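Local coordinates for erythrocyte membrane protein 1 (Plasmodium falciparum, PDB 6S8T) that binds the host receptor ICAM-1 through this DBLbeta domain, part of a longer PfEMP1 protein of malaria-infected erythrocytes, at residues A14-M19 with H422-V427; N122-N127 with T205-H210; N256-W261 with R283-D288; A372-A377 with T405-T410. All coordinates share one frame; numbering follows the deposited sequence. Where two conformers were deposited one is given.

Contact 1 (A14-M19 with H422-V427); sequences AIANQM and HQEGHV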
loop_
_atom_site.group_PDB
_atom_site.type_symbol
_atom_site.label_atom_id
_atom_site.label_comp_id
_atom_site.label_asym_id
_atom_site.label_seq_id
_atom_site.Cartn_x
_atom_site.Cartn_y
_atom_site.Cartn_z
ATOM N N ALA A 14 -4.177 -16.676 -10.972
ATOM C CA ALA A 14 -3.654 -15.449 -10.382
ATOM C C ALA A 14 -2.150 -15.596 -10.196
ATOM O O ALA A 14 -1.695 -16.502 -9.492
ATOM C CB ALA A 14 -4.343 -15.164 -9.048
ATOM N N ILE A 15 -1.374 -14.714 -10.824
ATOM C CA ILE A 15 0.060 -14.927 -10.968
ATOM C C ILE A 15 0.901 -13.789 -10.408
ATOM O O ILE A 15 2.130 -13.854 -10.493
ATOM C CB ILE A 15 0.433 -15.191 -12.440
ATOM C CG1 ILE A 15 0.036 -14.007 -13.320
ATOM C CG2 ILE A 15 -0.248 -16.452 -12.937
ATOM C CD1 ILE A 15 0.128 -14.307 -14.805
ATOM N N ALA A 16 0.287 -12.758 -9.823
ATOM C CA ALA A 16 1.070 -11.636 -9.307
ATOM C C ALA A 16 2.062 -12.088 -8.242
ATOM O O ALA A 16 3.216 -11.641 -8.233
ATOM C CB ALA A 16 0.146 -10.551 -8.750
ATOM N N ASN A 17 1.643 -12.989 -7.347
ATOM C CA ASN A 17 2.530 -13.414 -6.268
ATOM C C ASN A 17 3.713 -14.217 -6.799
ATOM O O ASN A 17 4.838 -14.070 -6.307
ATOM C CB ASN A 17 1.761 -14.228 -5.230
ATOM C CG ASN A 17 2.590 -14.518 -3.990
ATOM O OD1 ASN A 17 2.655 -13.703 -3.070
ATOM N ND2 ASN A 17 3.231 -15.682 -3.964
ATOM N N GLN A 18 3.480 -15.076 -7.794
ATOM C CA GLN A 18 4.595 -15.794 -8.403
ATOM C C GLN A 18 5.515 -14.851 -9.167
ATOM O O GLN A 18 6.727 -15.089 -9.228
ATOM C CB GLN A 18 4.077 -16.905 -9.316
ATOM C CG GLN A 18 3.394 -18.041 -8.566
ATOM C CD GLN A 18 2.882 -19.133 -9.487
ATOM O OE1 GLN A 18 3.647 -19.978 -9.954
ATOM N NE2 GLN A 18 1.579 -19.118 -9.751
ATOM N N MET A 19 4.970 -13.779 -9.750
ATOM C CA MET A 19 5.833 -12.778 -10.370
ATOM C C MET A 19 6.695 -12.077 -9.326
ATOM O O MET A 19 7.876 -11.799 -9.574
ATOM C CB MET A 19 5.001 -11.752 -11.142
ATOM C CG MET A 19 4.265 -12.293 -12.361
ATOM S SD MET A 19 5.342 -13.044 -13.600
ATOM C CE MET A 19 6.682 -11.861 -13.653
ATOM N N HIS A 422 -10.181 -8.228 -10.238
ATOM C CA HIS A 422 -10.880 -9.504 -10.125
ATOM C C HIS A 422 -9.931 -10.694 -10.071
ATOM O O HIS A 422 -10.358 -11.784 -9.674
ATOM C CB HIS A 422 -11.874 -9.663 -11.279
ATOM C CG HIS A 422 -13.090 -8.796 -11.146
ATOM N ND1 HIS A 422 -14.052 -9.005 -10.182
ATOM C CD2 HIS A 422 -13.494 -7.712 -11.851
ATOM C CE1 HIS A 422 -14.998 -8.089 -10.298
ATOM N NE2 HIS A 422 -14.684 -7.293 -11.303
ATOM N N GLN A 423 -8.662 -10.514 -10.441
ATOM C CA GLN A 423 -7.679 -11.588 -10.354
ATOM C C GLN A 423 -6.940 -11.597 -9.020
ATOM O O GLN A 423 -6.670 -12.672 -8.473
ATOM C CB GLN A 423 -6.665 -11.476 -11.497
ATOM C CG GLN A 423 -7.197 -11.898 -12.856
ATOM C CD GLN A 423 -7.411 -13.396 -12.961
ATOM O OE1 GLN A 423 -8.508 -13.856 -13.271
ATOM N NE2 GLN A 423 -6.358 -14.166 -12.708
ATOM N N GLU A 424 -6.607 -10.420 -8.483
ATOM C CA GLU A 424 -5.751 -10.317 -7.311
ATOM C C GLU A 424 -6.395 -9.614 -6.125
ATOM O O GLU A 424 -5.811 -9.626 -5.033
ATOM C CB GLU A 424 -4.451 -9.575 -7.666
ATOM C CG GLU A 424 -3.761 -10.084 -8.926
ATOM C CD GLU A 424 -3.141 -11.456 -8.739
ATOM O OE1 GLU A 424 -2.982 -11.883 -7.572
ATOM O OE2 GLU A 424 -2.810 -12.105 -9.758
ATOM N N GLY A 425 -7.569 -9.005 -6.296
ATOM C CA GLY A 425 -8.148 -8.169 -5.270
ATOM C C GLY A 425 -9.035 -8.932 -4.304
ATOM O O GLY A 425 -9.275 -10.132 -4.430
ATOM N N HIS A 426 -9.533 -8.195 -3.313
ATOM C CA HIS A 426 -10.394 -8.737 -2.262
ATOM C C HIS A 426 -11.643 -7.864 -2.224
ATOM O O HIS A 426 -11.711 -6.887 -1.475
ATOM C CB HIS A 426 -9.669 -8.771 -0.925
ATOM C CG HIS A 426 -8.424 -9.602 -0.937
ATOM N ND1 HIS A 426 -7.254 -9.180 -1.533
ATOM C CD2 HIS A 426 -8.168 -10.832 -0.433
ATOM C CE1 HIS A 426 -6.329 -10.113 -1.390
ATOM N NE2 HIS A 426 -6.858 -11.126 -0.726
ATOM N N VAL A 427 -12.629 -8.216 -3.048
ATOM C CA VAL A 427 -13.829 -7.403 -3.201
ATOM C C VAL A 427 -15.056 -8.212 -2.802
ATOM O O VAL A 427 -16.151 -8.008 -3.340
ATOM C CB VAL A 427 -13.953 -6.873 -4.640
ATOM C CG1 VAL A 427 -12.864 -5.845 -4.919
ATOM C CG2 VAL A 427 -13.870 -8.020 -5.636
HETATM O O HOH W 1 -1.152 -13.808 -6.926
#
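The first turn of helix 16-32 receives an acidic side chain from about 400 residues further along the chain: Glu424, at the close of helix 417-424, sets its carboxylate against the amide groups with which that turn begins. Ile15 holds the N-cap position. Glu424 OE2 accepts a hydrogen bond from Ala16 N at 3.2 Å, nearly straight at 162°, with the donor well above the carboxylate plane. From Ile15 N the same oxygen takes a second, weak and strongly bent bond. Tyr414 OH joins the cluster, hydrogen-bonded both to Glu424 OE2 and to Ile15 N. A bend in the Glu424 chain at chi2 (-71°) turns CD toward Ala16, whose CB touches Glu424 CD at 3.4 Å. Ala14 CB packs nearby against Gln423 O, 3.5 Å away, while Gln423 NE2 is hydrogen-bonded to Tyr12 O, shortly upstream of the helix. A carboxylate so placed would probably gain from the helix dipole, consistent with an acid remote in sequence favouring a helix start. The second oxygen serves the next amide through a water, which donates to Glu424 OE1 at 2.7 Å and accepts from Asn17 N at 2.9 Å.

Contact 2 (N122-N127 with T205-H210); sequences NLENLN and TKLQGH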
loop_
_atom_site.group_PDB
_atom_site.type_symbol
_atom_site.label_atom_id
_atom_site.label_comp_id
_atom_site.label_asym_id
_atom_site.label_seq_id
_atom_site.Cartn_x
_atom_site.Cartn_y
_atom_site.Cartn_z
ATOM N N ASN A 122 9.954 9.028 13.704
ATOM C CA ASN A 122 11.351 8.905 14.107
ATOM C C ASN A 122 12.276 9.016 12.902
ATOM O O ASN A 122 13.351 9.623 12.987
ATOM C CB ASN A 122 11.580 7.584 14.845
ATOM C CG ASN A 122 11.296 6.369 13.978
ATOM O OD1 ASN A 122 10.303 6.331 13.255
ATOM N ND2 ASN A 122 12.171 5.368 14.048
ATOM N N LEU A 123 11.872 8.446 11.766
ATOM C CA LEU A 123 12.697 8.525 10.566
ATOM C C LEU A 123 12.691 9.928 9.973
ATOM O O LEU A 123 13.682 10.344 9.360
ATOM C CB LEU A 123 12.215 7.507 9.532
ATOM C CG LEU A 123 12.321 6.033 9.922
ATOM C CD1 LEU A 123 11.646 5.157 8.871
ATOM C CD2 LEU A 123 13.779 5.630 10.096
ATOM N N GLU A 124 11.592 10.668 10.145
ATOM C CA GLU A 124 11.502 12.016 9.602
ATOM C C GLU A 124 12.379 13.008 10.357
ATOM O O GLU A 124 12.768 14.030 9.782
ATOM C CB GLU A 124 10.048 12.490 9.620
ATOM C CG GLU A 124 9.115 11.708 8.701
ATOM C CD GLU A 124 7.644 11.909 9.046
ATOM O OE1 GLU A 124 6.927 10.899 9.222
ATOM O OE2 GLU A 124 7.207 13.075 9.152
ATOM N N ASN A 125 12.700 12.732 11.619
ATOM C CA ASN A 125 13.459 13.644 12.468
ATOM C C ASN A 125 14.767 13.011 12.930
ATOM O O ASN A 125 15.150 13.109 14.098
ATOM C CB ASN A 125 12.624 14.089 13.668
ATOM C CG ASN A 125 11.356 14.810 13.258
ATOM O OD1 ASN A 125 11.378 16.001 12.946
ATOM N ND2 ASN A 125 10.239 14.093 13.262
ATOM N N LEU A 126 15.474 12.357 12.012
ATOM C CA LEU A 126 16.752 11.750 12.352
ATOM C C LEU A 126 17.834 12.812 12.517
ATOM O O LEU A 126 17.807 13.869 11.882
ATOM C CB LEU A 126 17.177 10.748 11.275
ATOM C CG LEU A 126 16.499 9.376 11.238
ATOM C CD1 LEU A 126 17.053 8.545 10.093
ATOM C CD2 LEU A 126 16.679 8.647 12.563
ATOM N N ASN A 127 18.788 12.520 13.395
ATOM C CA ASN A 127 20.024 13.289 13.507
ATOM C C ASN A 127 21.093 12.501 12.760
ATOM O O ASN A 127 21.603 11.497 13.267
ATOM C CB ASN A 127 20.402 13.519 14.966
ATOM C CG ASN A 127 21.671 14.340 15.118
ATOM O OD1 ASN A 127 22.778 13.799 15.118
ATOM N ND2 ASN A 127 21.514 15.652 15.249
ATOM N N THR A 205 9.889 14.720 1.901
ATOM C CA THR A 205 11.098 15.329 1.351
ATOM C C THR A 205 12.200 15.408 2.400
ATOM O O THR A 205 13.367 15.123 2.109
ATOM C CB THR A 205 10.778 16.722 0.804
ATOM O OG1 THR A 205 9.811 16.614 -0.249
ATOM C CG2 THR A 205 12.035 17.394 0.265
ATOM N N LYS A 206 11.846 15.795 3.628
ATOM C CA LYS A 206 12.823 15.810 4.712
ATOM C C LYS A 206 13.301 14.402 5.043
ATOM O O LYS A 206 14.483 14.195 5.344
ATOM C CB LYS A 206 12.219 16.479 5.947
ATOM C CG LYS A 206 13.133 16.502 7.159
ATOM C CD LYS A 206 12.512 17.295 8.299
ATOM C CE LYS A 206 11.159 16.727 8.690
ATOM N NZ LYS A 206 10.543 17.482 9.816
ATOM N N LEU A 207 12.398 13.421 4.986
ATOM C CA LEU A 207 12.782 12.043 5.272
ATOM C C LEU A 207 13.743 11.507 4.217
ATOM O O LEU A 207 14.752 10.873 4.553
ATOM C CB LEU A 207 11.529 11.172 5.374
ATOM C CG LEU A 207 11.667 9.651 5.465
ATOM C CD1 LEU A 207 12.708 9.250 6.488
ATOM C CD2 LEU A 207 10.320 9.038 5.817
ATOM N N GLN A 208 13.459 11.759 2.937
ATOM C CA GLN A 208 14.351 11.287 1.884
ATOM C C GLN A 208 15.711 11.969 1.947
ATOM O O GLN A 208 16.718 11.370 1.554
ATOM C CB GLN A 208 13.711 11.505 0.514
ATOM C CG GLN A 208 12.531 10.595 0.237
ATOM C CD GLN A 208 12.917 9.128 0.252
ATOM O OE1 GLN A 208 13.999 8.752 -0.206
ATOM N NE2 GLN A 208 12.035 8.290 0.791
ATOM N N GLY A 209 15.766 13.207 2.441
ATOM C CA GLY A 209 17.043 13.894 2.537
ATOM C C GLY A 209 17.967 13.261 3.559
ATOM O O GLY A 209 19.185 13.213 3.365
ATOM N N HIS A 210 17.401 12.768 4.664
ATOM C CA HIS A 210 18.207 12.087 5.670
ATOM C C HIS A 210 18.796 10.795 5.118
ATOM O O HIS A 210 19.959 10.475 5.386
ATOM C CB HIS A 210 17.366 11.801 6.913
ATOM C CG HIS A 210 16.885 13.031 7.617
ATOM N ND1 HIS A 210 17.494 14.259 7.473
ATOM C CD2 HIS A 210 15.853 13.222 8.474
ATOM C CE1 HIS A 210 16.859 15.153 8.210
ATOM N NE2 HIS A 210 15.858 14.549 8.827
#
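Glu124, Leu207 and His210 bury the most surface where the end of helix 121-124 meets helix 202-221. His210 turns its imidazole under the carbonyl end of the short helix, and NE2 donates to Glu124 O at 3.3 Å, a weak bond bent to 121°. The ring also lies between two carbonyl oxygens. Lys206 O, from the preceding turn of its own helix, sits 3.4 Å above the plane and over the ring centre, and Leu126 O covers the opposite face, offset toward the rim. Leu123 O lies at the ring edge. Such an oxygen-rich setting would be expected to suit an electropositive imidazole.

Leu207 meets the side chain of Glu124 rather than its carbonyl. CG stands anti to the backbone N (chi1 171°), and the methyls it carries meet the short helix: CD1 touches Leu123 CB at 3.5 Å and CD2 approaches Glu124 CG at 4.1 Å. Toward Leu207 the Glu124 side chain offers its CG, while OE1 is held by a salt bridge to Lys83 and a hydrogen bond from Thr120. Lys206 lays its aliphatic chain by the same carbonyl that His210 uses, its CE 3.3 Å from Glu124 O, and its NZ lies 3.6 Å from Asn125 OD1; Asn125 ND2 is hydrogen-bonded to Ser121 O.

Two longer helices close the site within the Duffy binding domain: Leu123 and Leu126 touch Asp144 of helix 137-163, while helix 172-194 offers Leu189 to Leu123 and Ile192 to Leu207.

Contact 3 (N256-W261 with R283-D288); sequences NRHQVW and RGTPLD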
loop_
_atom_site.group_PDB
_atom_site.type_symbol
_atom_site.label_atom_id
_atom_site.label_comp_id
_atom_site.label_asym_id
_atom_site.label_seq_id
_atom_site.Cartn_x
_atom_site.Cartn_y
_atom_site.Cartn_z
ATOM N N ASN A 256 18.397 -6.980 4.733
ATOM C CA ASN A 256 17.782 -6.803 6.044
ATOM C C ASN A 256 16.256 -6.819 6.026
ATOM O O ASN A 256 15.642 -6.547 7.063
ATOM C CB ASN A 256 18.264 -5.496 6.684
ATOM C CG ASN A 256 19.770 -5.444 6.842
ATOM O OD1 ASN A 256 20.348 -6.182 7.640
ATOM N ND2 ASN A 256 20.414 -4.561 6.086
ATOM N N ARG A 257 15.626 -7.137 4.890
ATOM C CA ARG A 257 14.168 -7.074 4.823
ATOM C C ARG A 257 13.510 -8.066 5.774
ATOM O O ARG A 257 12.425 -7.790 6.300
ATOM C CB ARG A 257 13.687 -7.319 3.391
ATOM C CG ARG A 257 14.070 -8.677 2.828
ATOM C CD ARG A 257 13.773 -8.770 1.335
ATOM N NE ARG A 257 12.344 -8.784 1.043
ATOM C CZ ARG A 257 11.605 -9.889 0.997
ATOM N NH1 ARG A 257 12.159 -11.071 1.231
ATOM N NH2 ARG A 257 10.311 -9.813 0.721
ATOM N N HIS A 258 14.145 -9.216 6.020
ATOM C CA HIS A 258 13.517 -10.206 6.887
ATOM C C HIS A 258 13.517 -9.759 8.344
ATOM O O HIS A 258 12.528 -9.960 9.057
ATOM C CB HIS A 258 14.200 -11.563 6.764
ATOM C CG HIS A 258 13.678 -12.561 7.747
ATOM N ND1 HIS A 258 12.430 -13.135 7.629
ATOM C CD2 HIS A 258 14.205 -13.041 8.898
ATOM C CE1 HIS A 258 12.223 -13.947 8.650
ATOM N NE2 HIS A 258 13.284 -13.906 9.436
ATOM N N GLN A 259 14.623 -9.177 8.816
ATOM C CA GLN A 259 14.657 -8.673 10.186
ATOM C C GLN A 259 13.644 -7.559 10.393
ATOM O O GLN A 259 13.163 -7.355 11.513
ATOM C CB GLN A 259 16.062 -8.183 10.538
ATOM C CG GLN A 259 17.095 -9.288 10.646
ATOM C CD GLN A 259 18.482 -8.758 10.955
ATOM O OE1 GLN A 259 19.229 -8.381 10.052
ATOM N NE2 GLN A 259 18.833 -8.725 12.237
ATOM N N VAL A 260 13.312 -6.825 9.329
ATOM C CA VAL A 260 12.276 -5.807 9.432
ATOM C C VAL A 260 10.915 -6.462 9.633
ATOM O O VAL A 260 10.138 -6.057 10.508
ATOM C CB VAL A 260 12.302 -4.898 8.189
ATOM C CG1 VAL A 260 11.111 -3.960 8.188
ATOM C CG2 VAL A 260 13.611 -4.111 8.144
ATOM N N TRP A 261 10.619 -7.505 8.849
ATOM C CA TRP A 261 9.355 -8.221 9.005
ATOM C C TRP A 261 9.270 -8.933 10.349
ATOM O O TRP A 261 8.168 -9.101 10.887
ATOM C CB TRP A 261 9.168 -9.219 7.863
ATOM C CG TRP A 261 7.912 -10.039 7.978
ATOM C CD1 TRP A 261 7.827 -11.375 8.236
ATOM C CD2 TRP A 261 6.565 -9.568 7.849
ATOM N NE1 TRP A 261 6.510 -11.769 8.265
ATOM C CE2 TRP A 261 5.716 -10.676 8.037
ATOM C CE3 TRP A 261 5.996 -8.318 7.592
ATOM C CZ2 TRP A 261 4.327 -10.573 7.974
ATOM C CZ3 TRP A 261 4.617 -8.216 7.530
ATOM C CH2 TRP A 261 3.799 -9.337 7.719
ATOM N N ARG A 283 5.752 -17.561 10.388
ATOM C CA ARG A 283 6.780 -18.196 9.572
ATOM C C ARG A 283 6.850 -17.511 8.216
ATOM O O ARG A 283 5.813 -17.254 7.596
ATOM C CB ARG A 283 6.500 -19.693 9.373
ATOM C CG ARG A 283 6.578 -20.549 10.630
ATOM C CD ARG A 283 8.004 -20.679 11.143
ATOM N NE ARG A 283 8.109 -21.686 12.197
ATOM C CZ ARG A 283 7.910 -21.440 13.488
ATOM N NH1 ARG A 283 7.598 -20.217 13.893
ATOM N NH2 ARG A 283 8.023 -22.417 14.376
ATOM N N GLY A 284 8.069 -17.225 7.756
ATOM C CA GLY A 284 8.278 -16.710 6.418
ATOM C C GLY A 284 8.291 -15.196 6.336
ATOM O O GLY A 284 8.108 -14.470 7.317
ATOM N N THR A 285 8.518 -14.714 5.112
ATOM C CA THR A 285 8.536 -13.291 4.805
ATOM C C THR A 285 7.643 -13.044 3.594
ATOM O O THR A 285 7.776 -13.744 2.575
ATOM C CB THR A 285 9.962 -12.800 4.519
ATOM O OG1 THR A 285 10.823 -13.170 5.602
ATOM C CG2 THR A 285 9.985 -11.288 4.352
ATOM N N PRO A 286 6.732 -12.076 3.656
ATOM C CA PRO A 286 5.849 -11.818 2.515
ATOM C C PRO A 286 6.602 -11.197 1.348
ATOM O O PRO A 286 7.694 -10.643 1.496
ATOM C CB PRO A 286 4.807 -10.849 3.083
ATOM C CG PRO A 286 5.507 -10.171 4.207
ATOM C CD PRO A 286 6.419 -11.206 4.802
ATOM N N LEU A 287 5.989 -11.295 0.167
ATOM C CA LEU A 287 6.587 -10.811 -1.071
ATOM C C LEU A 287 5.920 -9.538 -1.580
ATOM O O LEU A 287 6.129 -9.155 -2.737
ATOM C CB LEU A 287 6.535 -11.902 -2.140
ATOM C CG LEU A 287 7.419 -13.125 -1.891
ATOM C CD1 LEU A 287 7.113 -14.216 -2.902
ATOM C CD2 LEU A 287 8.888 -12.737 -1.946
ATOM N N ASP A 288 5.128 -8.871 -0.735
ATOM C CA ASP A 288 4.418 -7.669 -1.164
ATOM C C ASP A 288 5.377 -6.556 -1.570
ATOM O O ASP A 288 5.040 -5.726 -2.423
ATOM C CB ASP A 288 3.487 -7.187 -0.048
ATOM C CG ASP A 288 2.446 -8.231 0.351
ATOM O OD1 ASP A 288 2.832 -9.303 0.867
ATOM O OD2 ASP A 288 1.239 -7.974 0.153
HETATM O O HOH W 2 10.204 -13.599 0.934
#
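Trp261 presents its indole face to the CD-CG edge of Pro286, in a CH-pi contact that places Pro286 CD 3.4 Å from the centroid of the indole five-membered ring and only 10° off its normal. Pro286 CG continues the overlap toward the six-membered ring, at 3.8 Å from Trp261 CD2. The rotation of the indole is fixed from outside the two segments, because NE1 donates to Tyr280 O and Phe186 meets the ring edge-to-face.

One turn earlier, His258 grips the loop by a polar bond. Its ND1 donates to Thr285 OG1 over 2.6 Å, a short and nearly straight bond (162°) with the hydroxyl close to the imidazole plane. The two branches of Thr285 thus divide their work: OG1 meets the histidine, and CG2 lies over one face of the Arg257 guanidinium, 3.8 Å from NH1.

Arg257 in turn spans the loop backbone. The chain bends at chi3 (-69°), which sets NE, and the guanidinium beyond it meets residues 285-287, where NH2 makes a weak bond to Pro286 O at 2.9 Å and also a salt bridge to Asp289. A water links Arg257 NH1 to Thr285 O, so two successive carbonyls of the loop are engaged by one side chain.

In the fold, the contact ties helix 246-268 to the loop that leads into helix 293-319. Helix 172-194 backs Trp261 and Pro286 with Arg183 and Phe186, and helix 16-32 sends His24 against Arg257 and Leu287.

Contact 4 (A372-A377 with T405-T410); sequences AKIAFA and TTLGDT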
loop_
_atom_site.group_PDB
_atom_site.type_symbol
_atom_site.label_atom_id
_atom_site.label_comp_id
_atom_site.label_asym_id
_atom_site.label_seq_id
_atom_site.Cartn_x
_atom_site.Cartn_y
_atom_site.Cartn_z
ATOM N N ALA A 372 4.036 -0.905 -22.289
ATOM C CA ALA A 372 4.928 -2.018 -21.979
ATOM C C ALA A 372 5.068 -2.964 -23.166
ATOM O O ALA A 372 6.180 -3.373 -23.520
ATOM C CB ALA A 372 4.423 -2.772 -20.750
ATOM N N LYS A 373 3.953 -3.327 -23.795
ATOM C CA LYS A 373 4.014 -4.315 -24.864
ATOM C C LYS A 373 4.494 -3.735 -26.188
ATOM O O LYS A 373 4.601 -4.481 -27.166
ATOM C CB LYS A 373 2.647 -4.978 -25.056
ATOM C CG LYS A 373 1.551 -4.033 -25.482
ATOM C CD LYS A 373 0.328 -4.796 -25.960
ATOM C CE LYS A 373 -0.241 -5.685 -24.875
ATOM N NZ LYS A 373 -1.498 -6.342 -25.321
ATOM N N ILE A 374 4.801 -2.442 -26.240
ATOM C CA ILE A 374 5.214 -1.779 -27.466
ATOM C C ILE A 374 6.676 -1.352 -27.415
ATOM O O ILE A 374 7.393 -1.471 -28.411
ATOM C CB ILE A 374 4.294 -0.574 -27.759
ATOM C CG1 ILE A 374 3.013 -1.046 -28.448
ATOM C CG2 ILE A 374 5.010 0.475 -28.589
ATOM C CD1 ILE A 374 2.119 0.080 -28.894
ATOM N N ALA A 375 7.138 -0.862 -26.265
ATOM C CA ALA A 375 8.521 -0.428 -26.115
ATOM C C ALA A 375 9.491 -1.578 -26.353
ATOM O O ALA A 375 9.572 -2.508 -25.543
ATOM C CB ALA A 375 8.744 0.173 -24.725
ATOM N N PHE A 376 10.232 -1.522 -27.461
ATOM C CA PHE A 376 11.195 -2.564 -27.799
ATOM C C PHE A 376 12.462 -2.441 -26.959
ATOM O O PHE A 376 12.468 -1.763 -25.926
ATOM C CB PHE A 376 11.543 -2.512 -29.289
ATOM C CG PHE A 376 10.432 -2.975 -30.191
ATOM C CD1 PHE A 376 10.216 -4.327 -30.406
ATOM C CD2 PHE A 376 9.610 -2.060 -30.829
ATOM C CE1 PHE A 376 9.198 -4.759 -31.235
ATOM C CE2 PHE A 376 8.589 -2.486 -31.661
ATOM C CZ PHE A 376 8.383 -3.837 -31.864
ATOM N N ALA A 377 13.540 -3.094 -27.399
ATOM C CA ALA A 377 14.777 -3.099 -26.621
ATOM C C ALA A 377 15.404 -1.711 -26.565
ATOM O O ALA A 377 15.746 -1.217 -25.485
ATOM C CB ALA A 377 15.760 -4.113 -27.208
ATOM N N THR A 405 1.255 -10.199 -25.952
ATOM C CA THR A 405 2.365 -9.333 -26.327
ATOM C C THR A 405 2.096 -8.468 -27.553
ATOM O O THR A 405 2.981 -7.700 -27.949
ATOM C CB THR A 405 3.631 -10.168 -26.571
ATOM O OG1 THR A 405 3.398 -11.092 -27.640
ATOM C CG2 THR A 405 4.012 -10.940 -25.316
ATOM N N THR A 406 0.918 -8.565 -28.169
ATOM C CA THR A 406 0.596 -7.785 -29.357
ATOM C C THR A 406 -0.664 -6.959 -29.123
ATOM O O THR A 406 -1.417 -7.186 -28.172
ATOM C CB THR A 406 0.405 -8.686 -30.589
ATOM O OG1 THR A 406 -0.667 -9.608 -30.353
ATOM C CG2 THR A 406 1.681 -9.463 -30.890
ATOM N N LEU A 407 -0.881 -5.982 -30.005
ATOM C CA LEU A 407 -2.076 -5.145 -29.954
ATOM C C LEU A 407 -3.220 -5.880 -30.639
ATOM O O LEU A 407 -3.255 -5.983 -31.869
ATOM C CB LEU A 407 -1.823 -3.795 -30.618
ATOM C CG LEU A 407 -1.298 -2.652 -29.749
ATOM C CD1 LEU A 407 0.046 -3.001 -29.146
ATOM C CD2 LEU A 407 -1.203 -1.373 -30.566
ATOM N N GLY A 408 -4.157 -6.389 -29.846
ATOM C CA GLY A 408 -5.254 -7.168 -30.380
ATOM C C GLY A 408 -5.595 -8.349 -29.498
ATOM O O GLY A 408 -6.718 -8.860 -29.540
ATOM N N ASP A 409 -4.629 -8.792 -28.695
ATOM C CA ASP A 409 -4.868 -9.878 -27.753
ATOM C C ASP A 409 -5.795 -9.403 -26.643
ATOM O O ASP A 409 -5.472 -8.461 -25.911
ATOM C CB ASP A 409 -3.551 -10.376 -27.166
ATOM C CG ASP A 409 -2.763 -11.235 -28.130
ATOM O OD1 ASP A 409 -3.357 -12.154 -28.732
ATOM O OD2 ASP A 409 -1.546 -10.994 -28.281
ATOM N N THR A 410 -6.952 -10.050 -26.521
ATOM C CA THR A 410 -7.898 -9.781 -25.446
ATOM C C THR A 410 -8.169 -11.042 -24.633
ATOM O O THR A 410 -9.237 -11.191 -24.036
ATOM C CB THR A 410 -9.201 -9.205 -26.001
ATOM O OG1 THR A 410 -9.726 -10.083 -27.004
ATOM C CG2 THR A 410 -8.960 -7.832 -26.613
HETATM O O HOH W 3 5.230 -7.141 -26.763
#
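The peptide carbonyl of Thr406 is the flat group addressed across this contact, and Lys373 comes to it from above the plane rather than within it: NZ donates to Thr406 O at 3.0 Å, lying 45° out of the carbonyl plane. Within 405-410 itself, the carboxylate of Asp409 is met from above its plane by the hydroxyl of Thr406, whose OG1 donates to Asp409 OD2 at 2.6 Å. The lysine chain bends at chi3 (60°), setting CE beside Thr406 O, and NZ has a stronger partner in Asp404, with which it forms a salt bridge.

Leu407 adds an apolar patch. Its CD1 touches Ile374 CG1 at 3.6 Å, the two side chains crossing at about a right angle, and the same methyl rests 3.7 Å from Lys373 CD. Close by, a water donates both to Lys373 O at 2.8 Å and to Thr405 O at 2.6 Å, joining two carbonyl oxygens that have no proton to share.

These are the loops that flank helix 388-402, one leading into it and the other leaving it, at the surface of the domain. The chemistry implies a join carried by one ammonium group, one water and a few methyl and methylene contacts. Asp409 OD2, 5.5 Å from Lys373 NZ, would add mild electrostatic attraction without direct contact.

Contact 1 joins residues near the two ends of the modelled chain, and the other three fall within the span it encloses, following one another in the order 2, 3, 4. Contacts 2 and 3 both belong to the Duffy binding domain, on the successive helices 202-221 and 246-268, with centres 23 Å apart. Contact 3 meets contact 1 directly, Leu287 CD1 lying 4.1 Å from Asn17 O, so helix 16-32 links the two. Contact 4 stands at the periphery, 21 Å from contact 1 and 41 Å from contact 2 between centres. Together they illustrate how a largely helical domain is held by joins at very different sequence separations, between helix ends, loops and helix flanks.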